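Side-chain contacts in peroxisomal catalase A (Saccharomyces cerevisiae, PDB 1A4E), which breaks down hydrogen peroxide to water and oxygen with a heme cofactor, probably protecting the cell from peroxide made by peroxisomal oxidases: residues B[149-152]-B[157-160]; B[161-166]-B[180-185]; B[174-179]-B[469-474]; B[448-453]-B[477-482]. One frame throughout, in Å; residues are numbered along the deposited sequence.

Contact 1: residues B[149-152]-B[157-160]; sequences QKRN and LRDA
Asn152 and Asp159 meet through their side chains: Asn152 ND2 gives a hydrogen bond of 2.9 Å to Asp159 OD2, which accepts it with its anti lone pair, the one turned away from the other carboxylate oxygen. The amide and carboxylate planes are only 26° apart, and the bond is somewhat bent (146°). Asn152 CG lies anti to its own backbone N (chi1 177°), which carries the amide over to the carboxylate. Beside this bond the backbones join, Asn152 N donating to Leu157 O at 2.8 Å. Farther along, Arg158 bends at chi3, so that its NH2 reaches the carbonyl Gln149 O at 3.0 Å; this oxygen lies near the guanidinium plane. The long, jointed arginine can fold its guanidinium back to a backbone carbonyl. A water bridges the two segments: it donates to Lys150 O at 2.9 Å and accepts a weak bond from Asp159 N.

Second partners hold these groups in place. Asn152 OD1 accepts from the backbone N of Gln154 and Thr155, and Arg151 bonds to Asn156 O while pairing with Asp100 and with Asp242 of a second subunit. With an alanine in place of Asn152, Asp159 OD2 would probably be left without its amide donor and the turn at Gln154 and Thr155 without its acceptor. Within the loop Asn152 forms an Asx turn with Gln154 N, and the loop closes with an N-cap: Asp159, a short acidic side chain well suited to starting helix 160-168, accepts from Asp161 N through OD1.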
# COMPACT_ATOMS: atom_id res chain seq x y z
N GLN B 149 16.65 14.97 15.49
CA GLN B 149 17.44 13.84 15.95
C GLN B 149 17.98 12.97 14.81
O GLN B 149 18.91 12.19 14.99
CB GLN B 149 16.61 12.93 16.85
CG GLN B 149 16.27 13.53 18.19
CD GLN B 149 17.47 13.84 19.07
OE1 GLN B 149 17.72 14.98 19.45
NE2 GLN B 149 18.28 12.84 19.41
N LYS B 150 17.37 13.10 13.63
CA LYS B 150 17.74 12.30 12.49
C LYS B 150 18.69 12.99 11.52
O LYS B 150 19.72 13.52 11.95
CB LYS B 150 16.43 11.87 11.82
CG LYS B 150 15.76 10.70 12.53
CD LYS B 150 14.43 10.43 11.87
CE LYS B 150 13.88 9.08 12.27
NZ LYS B 150 14.58 8.02 11.58
N ARG B 151 18.42 13.02 10.22
CA ARG B 151 19.35 13.57 9.25
C ARG B 151 18.85 14.89 8.68
O ARG B 151 17.66 15.18 8.67
CB ARG B 151 19.54 12.55 8.14
CG ARG B 151 20.09 11.22 8.62
CD ARG B 151 19.91 10.20 7.51
NE ARG B 151 20.35 8.87 7.88
CZ ARG B 151 21.62 8.47 7.74
NH1 ARG B 151 22.56 9.28 7.26
NH2 ARG B 151 21.95 7.23 8.08
N ASN B 152 19.79 15.71 8.21
CA ASN B 152 19.49 16.99 7.61
C ASN B 152 18.75 16.73 6.29
O ASN B 152 19.17 15.84 5.54
CB ASN B 152 20.83 17.71 7.38
CG ASN B 152 20.74 19.05 6.68
OD1 ASN B 152 20.56 19.14 5.47
ND2 ASN B 152 20.87 20.15 7.42
N LEU B 157 23.06 14.15 6.51
CA LEU B 157 24.00 13.99 7.60
C LEU B 157 23.33 14.29 8.92
O LEU B 157 22.37 15.06 8.99
CB LEU B 157 25.18 14.94 7.43
CG LEU B 157 26.00 14.86 6.16
CD1 LEU B 157 27.04 15.97 6.15
CD2 LEU B 157 26.66 13.49 6.06
N ARG B 158 23.83 13.70 10.01
CA ARG B 158 23.29 14.04 11.32
C ARG B 158 23.90 15.40 11.64
O ARG B 158 25.10 15.65 11.49
CB ARG B 158 23.69 12.97 12.33
CG ARG B 158 23.22 11.62 11.81
CD ARG B 158 23.13 10.55 12.86
NE ARG B 158 21.79 10.54 13.43
CZ ARG B 158 21.29 9.44 14.00
NH1 ARG B 158 21.98 8.30 14.07
NH2 ARG B 158 20.08 9.51 14.53
N ASP B 159 23.01 16.32 11.99
CA ASP B 159 23.37 17.72 12.16
C ASP B 159 23.25 18.23 13.59
O ASP B 159 22.15 18.32 14.15
CB ASP B 159 22.48 18.48 11.20
CG ASP B 159 22.75 19.96 10.97
OD1 ASP B 159 23.42 20.61 11.76
OD2 ASP B 159 22.26 20.46 9.96
N ALA B 160 24.41 18.64 14.13
CA ALA B 160 24.48 19.17 15.49
C ALA B 160 23.80 20.53 15.62
O ALA B 160 23.31 20.85 16.70
CB ALA B 160 25.94 19.33 15.92
O HOH W 1 20.90 15.19 14.00

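Contact 2: residues B[161-166]-B[180-185]; sequences DMFWDF and MILFSD
Near Phe183, which meets Phe163 and Trp164, the carbonyl Ile181 O is gripped twice by one residue: Ser184 OG donates to it at 2.7 Å and Ser184 N at 3.2 Å, both from the same face of the carbonyl plane. A serine suits this spot because its short hydroxyl can turn back onto the last turn of the helix just as the chain leaves it.

The contact itself is an aromatic cluster. Phe163 and Phe183 come from opposite directions and meet rim to rim, their planes at 78° and their CZ atoms 3.7 Å apart, with neither ring over the face of the other. Trp164 lies closer to parallel with Phe183 (26°), yet the rings are slid apart and barely overlap; Trp164 CZ2 stands 3.6 Å from Phe183 CZ. Leu182 CD2 lies at the edge of the Phe163 ring, 4.1 Å from Phe163 CZ. Within its own helix Phe163 CD1 lies over one face of the Trp164 ring, offset toward the rim. Phe163 CG is anti to the backbone N (chi1 -174°), which carries the ring toward segment 180-185. Were Phe163 an alanine, a gap would probably open beside Leu182, Phe183 CZ losing its rim contact and the Trp164 face its phenyl neighbour.

Trp164 NE1 is satisfied by His456 ND1. Phe183 also packs on Leu449 and Ile453 of helix 445-457, Trp164 on Ile464 and Val468 of helix 462-473, and Phe163 on Gln149 of helix 141-149.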
# COMPACT_ATOMS: atom_id res chain seq x y z
N ASP B 161 23.73 21.33 14.55
CA ASP B 161 22.99 22.58 14.58
C ASP B 161 21.50 22.33 14.73
O ASP B 161 20.89 23.05 15.51
CB ASP B 161 23.14 23.41 13.30
CG ASP B 161 24.55 23.89 12.97
OD1 ASP B 161 25.38 23.95 13.87
OD2 ASP B 161 24.81 24.20 11.81
N MET B 162 20.89 21.34 14.03
CA MET B 162 19.47 21.04 14.21
C MET B 162 19.20 20.56 15.63
O MET B 162 18.27 21.01 16.29
CB MET B 162 18.94 19.88 13.36
CG MET B 162 19.07 19.81 11.88
SD MET B 162 18.14 18.35 11.34
CE MET B 162 19.20 16.98 11.70
N PHE B 163 20.05 19.61 16.06
CA PHE B 163 19.94 18.96 17.34
C PHE B 163 19.88 19.98 18.46
O PHE B 163 18.90 20.04 19.20
CB PHE B 163 21.14 18.03 17.49
CG PHE B 163 21.20 17.12 18.71
CD1 PHE B 163 21.45 17.63 19.99
CD2 PHE B 163 21.05 15.75 18.53
CE1 PHE B 163 21.54 16.77 21.08
CE2 PHE B 163 21.15 14.89 19.63
CZ PHE B 163 21.39 15.40 20.90
N TRP B 164 20.92 20.82 18.57
CA TRP B 164 20.95 21.80 19.64
C TRP B 164 20.09 23.02 19.41
O TRP B 164 19.68 23.64 20.39
CB TRP B 164 22.39 22.20 19.87
CG TRP B 164 23.16 21.09 20.58
CD1 TRP B 164 24.17 20.43 19.93
CD2 TRP B 164 22.94 20.63 21.85
NE1 TRP B 164 24.60 19.54 20.80
CE2 TRP B 164 23.90 19.62 21.94
CE3 TRP B 164 22.10 20.88 22.94
CZ2 TRP B 164 24.05 18.86 23.10
CZ3 TRP B 164 22.25 20.12 24.10
CH2 TRP B 164 23.21 19.12 24.18
N ASP B 165 19.75 23.38 18.16
CA ASP B 165 18.87 24.51 17.92
C ASP B 165 17.47 24.24 18.45
O ASP B 165 16.88 25.13 19.05
CB ASP B 165 18.74 24.83 16.43
CG ASP B 165 18.09 26.17 16.12
OD1 ASP B 165 18.22 27.09 16.92
OD2 ASP B 165 17.45 26.31 15.08
N PHE B 166 16.95 23.02 18.28
CA PHE B 166 15.64 22.69 18.81
C PHE B 166 15.68 22.71 20.34
O PHE B 166 14.82 23.33 20.97
CB PHE B 166 15.20 21.30 18.32
CG PHE B 166 13.82 20.92 18.87
CD1 PHE B 166 12.67 21.36 18.21
CD2 PHE B 166 13.72 20.16 20.05
CE1 PHE B 166 11.41 21.05 18.75
CE2 PHE B 166 12.47 19.86 20.57
CZ PHE B 166 11.32 20.30 19.92
N MET B 180 20.39 15.89 30.06
CA MET B 180 21.35 15.54 31.09
C MET B 180 21.53 14.03 31.20
O MET B 180 22.66 13.54 31.28
CB MET B 180 20.90 16.06 32.45
CG MET B 180 21.01 17.56 32.66
SD MET B 180 22.72 18.11 32.79
CE MET B 180 22.95 17.55 34.45
N ILE B 181 20.41 13.29 31.18
CA ILE B 181 20.45 11.83 31.23
C ILE B 181 21.04 11.25 29.94
O ILE B 181 21.86 10.35 30.00
CB ILE B 181 19.01 11.29 31.47
CG1 ILE B 181 18.51 11.76 32.83
CG2 ILE B 181 19.01 9.76 31.44
CD1 ILE B 181 17.01 11.52 33.01
N LEU B 182 20.66 11.82 28.78
CA LEU B 182 21.11 11.36 27.47
C LEU B 182 22.62 11.43 27.32
O LEU B 182 23.25 10.47 26.87
CB LEU B 182 20.44 12.22 26.39
CG LEU B 182 20.84 11.99 24.93
CD1 LEU B 182 20.35 10.63 24.48
CD2 LEU B 182 20.25 13.07 24.06
N PHE B 183 23.20 12.55 27.74
CA PHE B 183 24.63 12.74 27.61
C PHE B 183 25.48 12.22 28.75
O PHE B 183 26.70 12.40 28.74
CB PHE B 183 24.89 14.22 27.38
CG PHE B 183 24.66 14.60 25.92
CD1 PHE B 183 25.68 14.42 24.99
CD2 PHE B 183 23.43 15.12 25.52
CE1 PHE B 183 25.46 14.76 23.65
CE2 PHE B 183 23.22 15.45 24.18
CZ PHE B 183 24.23 15.27 23.25
N SER B 184 24.86 11.57 29.74
CA SER B 184 25.65 10.87 30.74
C SER B 184 26.02 9.51 30.13
O SER B 184 25.59 9.21 29.01
CB SER B 184 24.83 10.67 32.01
OG SER B 184 23.79 9.72 31.85
N ASP B 185 26.79 8.66 30.82
CA ASP B 185 27.12 7.36 30.26
C ASP B 185 25.96 6.37 30.22
O ASP B 185 26.05 5.32 29.59
CB ASP B 185 28.29 6.76 31.04
CG ASP B 185 29.65 7.40 30.78
OD1 ASP B 185 29.80 8.23 29.87
OD2 ASP B 185 30.59 7.06 31.49

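Contact 3: residues B[174-179]-B[469-474]; sequences VAIHQV and YDMFAR
Ile176 and Val179 of helix 176-182 pack against Met471 and Phe472 of helix 462-473, a helix-to-helix contact that joins the catalase core to the C-terminal helical domain. No hydrogen bond crosses it; it is wholly apolar, and all four touching residues are buried. The backbones come nearest at Ile176 and Met471, whose CA atoms are 8.2 Å apart.

These four side chains make up the tightly packed interior. Ile176 and Met471 slide past each other in opposite directions, Ile176 CG1 lying 3.9 Å from Met471 CG and almost as near its sulfur. Met471 is extended at chi1 (-180°) and chi2, which puts CG and SD beside Ile176 CG1; the bend at chi3 (71°) swings the CE methyl, which meets Trp164 CZ3. Unbranched and flexible, methionine can follow a neighbour's outline, whereas isoleucine and valine, branched at CB, are stiffer near the backbone. A third hydrophobic surface comes from Trp164 of helix 160-168, which touches both Val179 and Phe472.

The solvent side is quite different. Asp470 and Arg474 are exposed and do not touch segment 174-179: Asp470 OD1 bonds to Gln466, and Arg474 NH2 makes a weak bond to Gly425 O. Charged groups suit that outer surface, as the flat Phe472 ring suits the inside, where it can serve two neighbours at once. Ile176 CD1 approaches Phe472 CE1 obliquely at 3.8 Å, while Val179 CG1 meets Phe472 CZ at the ring edge, also at 3.8 Å.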
# COMPACT_ATOMS: atom_id res chain seq x y z
N VAL B 174 12.63 22.76 28.47
CA VAL B 174 12.11 21.80 29.45
C VAL B 174 12.67 20.39 29.17
O VAL B 174 12.53 19.47 29.96
CB VAL B 174 10.54 21.87 29.40
CG1 VAL B 174 9.96 21.29 28.13
CG2 VAL B 174 9.99 21.14 30.61
N ALA B 175 13.35 20.22 28.02
CA ALA B 175 14.05 19.00 27.65
C ALA B 175 15.33 18.75 28.43
O ALA B 175 15.85 17.64 28.38
CB ALA B 175 14.41 19.05 26.18
N ILE B 176 15.83 19.75 29.18
CA ILE B 176 17.12 19.72 29.86
C ILE B 176 17.33 18.56 30.84
O ILE B 176 18.44 18.02 30.88
CB ILE B 176 17.28 21.17 30.49
CG1 ILE B 176 18.74 21.60 30.35
CG2 ILE B 176 16.77 21.25 31.93
CD1 ILE B 176 19.89 20.77 30.92
N HIS B 177 16.30 18.11 31.59
CA HIS B 177 16.43 16.96 32.50
C HIS B 177 16.80 15.73 31.67
O HIS B 177 17.72 14.99 32.02
CB HIS B 177 15.11 16.76 33.23
CG HIS B 177 15.07 15.76 34.38
ND1 HIS B 177 14.00 15.44 35.10
CD2 HIS B 177 16.12 15.00 34.86
CE1 HIS B 177 14.34 14.53 35.97
NE2 HIS B 177 15.62 14.27 35.82
N GLN B 178 16.11 15.57 30.53
CA GLN B 178 16.38 14.46 29.63
C GLN B 178 17.72 14.59 28.92
O GLN B 178 18.40 13.57 28.78
CB GLN B 178 15.27 14.35 28.59
CG GLN B 178 15.47 13.22 27.60
CD GLN B 178 15.67 11.83 28.17
OE1 GLN B 178 16.42 11.01 27.65
NE2 GLN B 178 14.98 11.52 29.25
N VAL B 179 18.13 15.80 28.50
CA VAL B 179 19.40 15.98 27.82
C VAL B 179 20.55 15.61 28.76
O VAL B 179 21.54 15.03 28.31
CB VAL B 179 19.50 17.44 27.34
CG1 VAL B 179 20.85 17.74 26.72
CG2 VAL B 179 18.44 17.66 26.27
N TYR B 469 25.79 26.66 26.05
CA TYR B 469 26.51 27.05 27.25
C TYR B 469 25.61 27.83 28.19
O TYR B 469 25.65 27.59 29.39
CB TYR B 469 27.72 27.93 26.93
CG TYR B 469 28.72 27.34 25.95
CD1 TYR B 469 28.92 25.96 25.85
CD2 TYR B 469 29.42 28.21 25.12
CE1 TYR B 469 29.82 25.45 24.91
CE2 TYR B 469 30.33 27.71 24.18
CZ TYR B 469 30.52 26.33 24.09
OH TYR B 469 31.41 25.84 23.16
N ASP B 470 24.76 28.72 27.66
CA ASP B 470 23.85 29.48 28.49
C ASP B 470 22.77 28.62 29.12
O ASP B 470 22.38 28.89 30.26
CB ASP B 470 23.20 30.59 27.67
CG ASP B 470 24.14 31.75 27.31
OD1 ASP B 470 25.25 31.84 27.83
OD2 ASP B 470 23.74 32.57 26.49
N MET B 471 22.31 27.57 28.42
CA MET B 471 21.32 26.66 28.97
C MET B 471 21.93 25.79 30.07
O MET B 471 21.32 25.63 31.13
CB MET B 471 20.77 25.76 27.85
CG MET B 471 19.71 24.76 28.30
SD MET B 471 19.05 23.72 26.98
CE MET B 471 20.45 22.69 26.67
N PHE B 472 23.14 25.26 29.87
CA PHE B 472 23.78 24.46 30.90
C PHE B 472 24.31 25.24 32.09
O PHE B 472 24.45 24.68 33.18
CB PHE B 472 24.90 23.65 30.26
CG PHE B 472 24.35 22.40 29.58
CD1 PHE B 472 23.96 21.30 30.35
CD2 PHE B 472 24.23 22.36 28.19
CE1 PHE B 472 23.46 20.16 29.72
CE2 PHE B 472 23.73 21.21 27.57
CZ PHE B 472 23.35 20.11 28.34
N ALA B 473 24.57 26.54 31.92
CA ALA B 473 24.96 27.43 33.01
C ALA B 473 23.80 27.62 33.97
O ALA B 473 23.99 27.85 35.17
CB ALA B 473 25.35 28.81 32.50
N ARG B 474 22.58 27.48 33.45
CA ARG B 474 21.38 27.60 34.25
C ARG B 474 21.20 26.38 35.15
O ARG B 474 20.43 26.42 36.11
CB ARG B 474 20.24 27.81 33.28
CG ARG B 474 19.03 28.39 33.96
CD ARG B 474 18.11 29.02 32.95
NE ARG B 474 16.84 29.28 33.59
CZ ARG B 474 15.71 29.43 32.88
NH1 ARG B 474 15.70 29.34 31.55
NH2 ARG B 474 14.56 29.61 33.53

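Contact 4: residues B[448-453]-B[477-482]; sequences NLAYNI and KGLSEA
Leu449 and Leu479, which face each other across two helices, both touch the Tyr436 ring of helix 430-440; among the other flat groups bordering the contact, Phe183 touches Leu449 and Phe472 touches Leu479. The CB of Tyr451, by contrast, points away from helix 477-487, and its side chain packs on Ile230 and Glu231 of helix 230-239.

This is a crossing of two helices within the C-terminal helical domain. The segments of helices 445-457 and 477-487 run at 47° to each other (signed crossing angle -47°), and their axes approach to 9.2 Å. Without a hydrogen bond across it, the contact rests on shape. Leu449 and Leu479 cross at about a right angle and touch through one methyl each, Leu449 CD2 lying 4.1 Å from Leu479 CD2. Leu449 CG is anti to its backbone N (chi1 177°), which brings a methyl round to the partner helix although its CB does not point straight at it. The leucines fill the buried, aromatic-lined side, where bulk is useful.

Small residues take over where the backbones close in. Leu479 CD2 also reaches Ala450 CB, more loosely, at 4.4 Å. The CA atoms of Ala450 and Ala482 are only 5.7 Å apart, a spacing that suits side chains ending at CB. Both CB atoms point toward the opposite helix, with Ala450 CB resting 3.6 Å from Ala482 CB.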
# COMPACT_ATOMS: atom_id res chain seq x y z
N ASN B 448 32.78 13.07 32.60
CA ASN B 448 32.26 12.39 31.43
C ASN B 448 31.04 13.09 30.88
O ASN B 448 30.96 13.18 29.66
CB ASN B 448 31.89 10.95 31.76
CG ASN B 448 33.10 10.03 31.88
OD1 ASN B 448 34.23 10.40 31.57
ND2 ASN B 448 32.90 8.80 32.31
N LEU B 449 30.13 13.63 31.70
CA LEU B 449 28.97 14.36 31.18
C LEU B 449 29.41 15.57 30.35
O LEU B 449 28.94 15.75 29.23
CB LEU B 449 28.08 14.86 32.33
CG LEU B 449 26.86 15.72 31.97
CD1 LEU B 449 25.82 14.89 31.24
CD2 LEU B 449 26.22 16.27 33.23
N ALA B 450 30.35 16.35 30.90
CA ALA B 450 30.87 17.53 30.24
C ALA B 450 31.61 17.23 28.96
O ALA B 450 31.50 17.98 27.99
CB ALA B 450 31.81 18.26 31.17
N TYR B 451 32.35 16.12 28.95
CA TYR B 451 33.08 15.67 27.78
C TYR B 451 32.13 15.18 26.68
O TYR B 451 32.31 15.54 25.52
CB TYR B 451 34.05 14.56 28.19
CG TYR B 451 34.81 13.94 27.03
CD1 TYR B 451 35.90 14.60 26.45
CD2 TYR B 451 34.40 12.70 26.53
CE1 TYR B 451 36.57 14.02 25.37
CE2 TYR B 451 35.06 12.12 25.45
CZ TYR B 451 36.14 12.78 24.88
OH TYR B 451 36.79 12.20 23.82
N ASN B 452 31.13 14.37 27.06
CA ASN B 452 30.14 13.82 26.14
C ASN B 452 29.33 14.92 25.46
O ASN B 452 29.04 14.82 24.27
CB ASN B 452 29.17 12.88 26.87
CG ASN B 452 29.84 11.62 27.41
OD1 ASN B 452 30.93 11.24 27.01
ND2 ASN B 452 29.22 10.92 28.37
N ILE B 453 29.00 15.99 26.19
CA ILE B 453 28.30 17.11 25.59
C ILE B 453 29.28 17.90 24.74
O ILE B 453 28.97 18.26 23.61
CB ILE B 453 27.69 18.02 26.68
CG1 ILE B 453 26.78 17.23 27.59
CG2 ILE B 453 26.86 19.11 26.02
CD1 ILE B 453 26.31 17.97 28.86
N LYS B 477 27.05 26.53 36.59
CA LYS B 477 28.02 27.31 35.84
C LYS B 477 29.35 26.61 35.65
O LYS B 477 30.02 26.85 34.65
CB LYS B 477 28.21 28.65 36.53
CG LYS B 477 27.10 29.60 36.07
CD LYS B 477 26.39 30.41 37.17
CE LYS B 477 27.33 31.36 37.91
NZ LYS B 477 26.59 32.25 38.78
N GLY B 478 29.71 25.70 36.57
CA GLY B 478 30.93 24.92 36.47
C GLY B 478 30.84 23.87 35.36
O GLY B 478 31.84 23.54 34.71
N LEU B 479 29.61 23.37 35.15
CA LEU B 479 29.28 22.40 34.12
C LEU B 479 29.42 23.08 32.77
O LEU B 479 30.04 22.54 31.86
CB LEU B 479 27.83 21.93 34.27
CG LEU B 479 27.29 20.57 33.82
CD1 LEU B 479 25.85 20.83 33.44
CD2 LEU B 479 28.04 19.95 32.65
N SER B 480 28.85 24.28 32.65
CA SER B 480 28.91 25.06 31.43
C SER B 480 30.34 25.38 30.99
O SER B 480 30.66 25.33 29.80
CB SER B 480 28.12 26.33 31.64
OG SER B 480 28.18 27.16 30.49
N GLU B 481 31.20 25.69 31.98
CA GLU B 481 32.61 25.99 31.74
C GLU B 481 33.36 24.78 31.23
O GLU B 481 34.19 24.90 30.33
CB GLU B 481 33.31 26.46 33.03
CG GLU B 481 32.93 27.83 33.61
CD GLU B 481 33.16 29.03 32.69
OE1 GLU B 481 34.18 29.09 32.00
OE2 GLU B 481 32.30 29.90 32.67
N ALA B 482 33.07 23.61 31.80
CA ALA B 482 33.69 22.36 31.39
C ALA B 482 33.28 21.92 29.99
O ALA B 482 34.10 21.35 29.26
CB ALA B 482 33.33 21.27 32.39

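Overall arrangement
Along the chain, contact 1 closes before contact 2 opens, and contact 2 closes before contact 4 opens; contacts 2 and 3 interleave, as do contacts 3 and 4. The centres of contacts 2 and 3 are about 9 Å apart, and both use helix 176-182. Contact 4 lies about 11 Å from contact 3 and 12 Å from contact 2, centre to centre. Contact 1, about 12 Å from contact 2, lies in the loop that leads into helix 160-168. Contacts 2, 3 and 4 thus form one continuous helical region: helices 445-457 and 462-473 pack against helices 160-168 and 176-182, and helix 477-487 packs on them in turn, tying the chain's C-terminal part to the heme-binding catalase core.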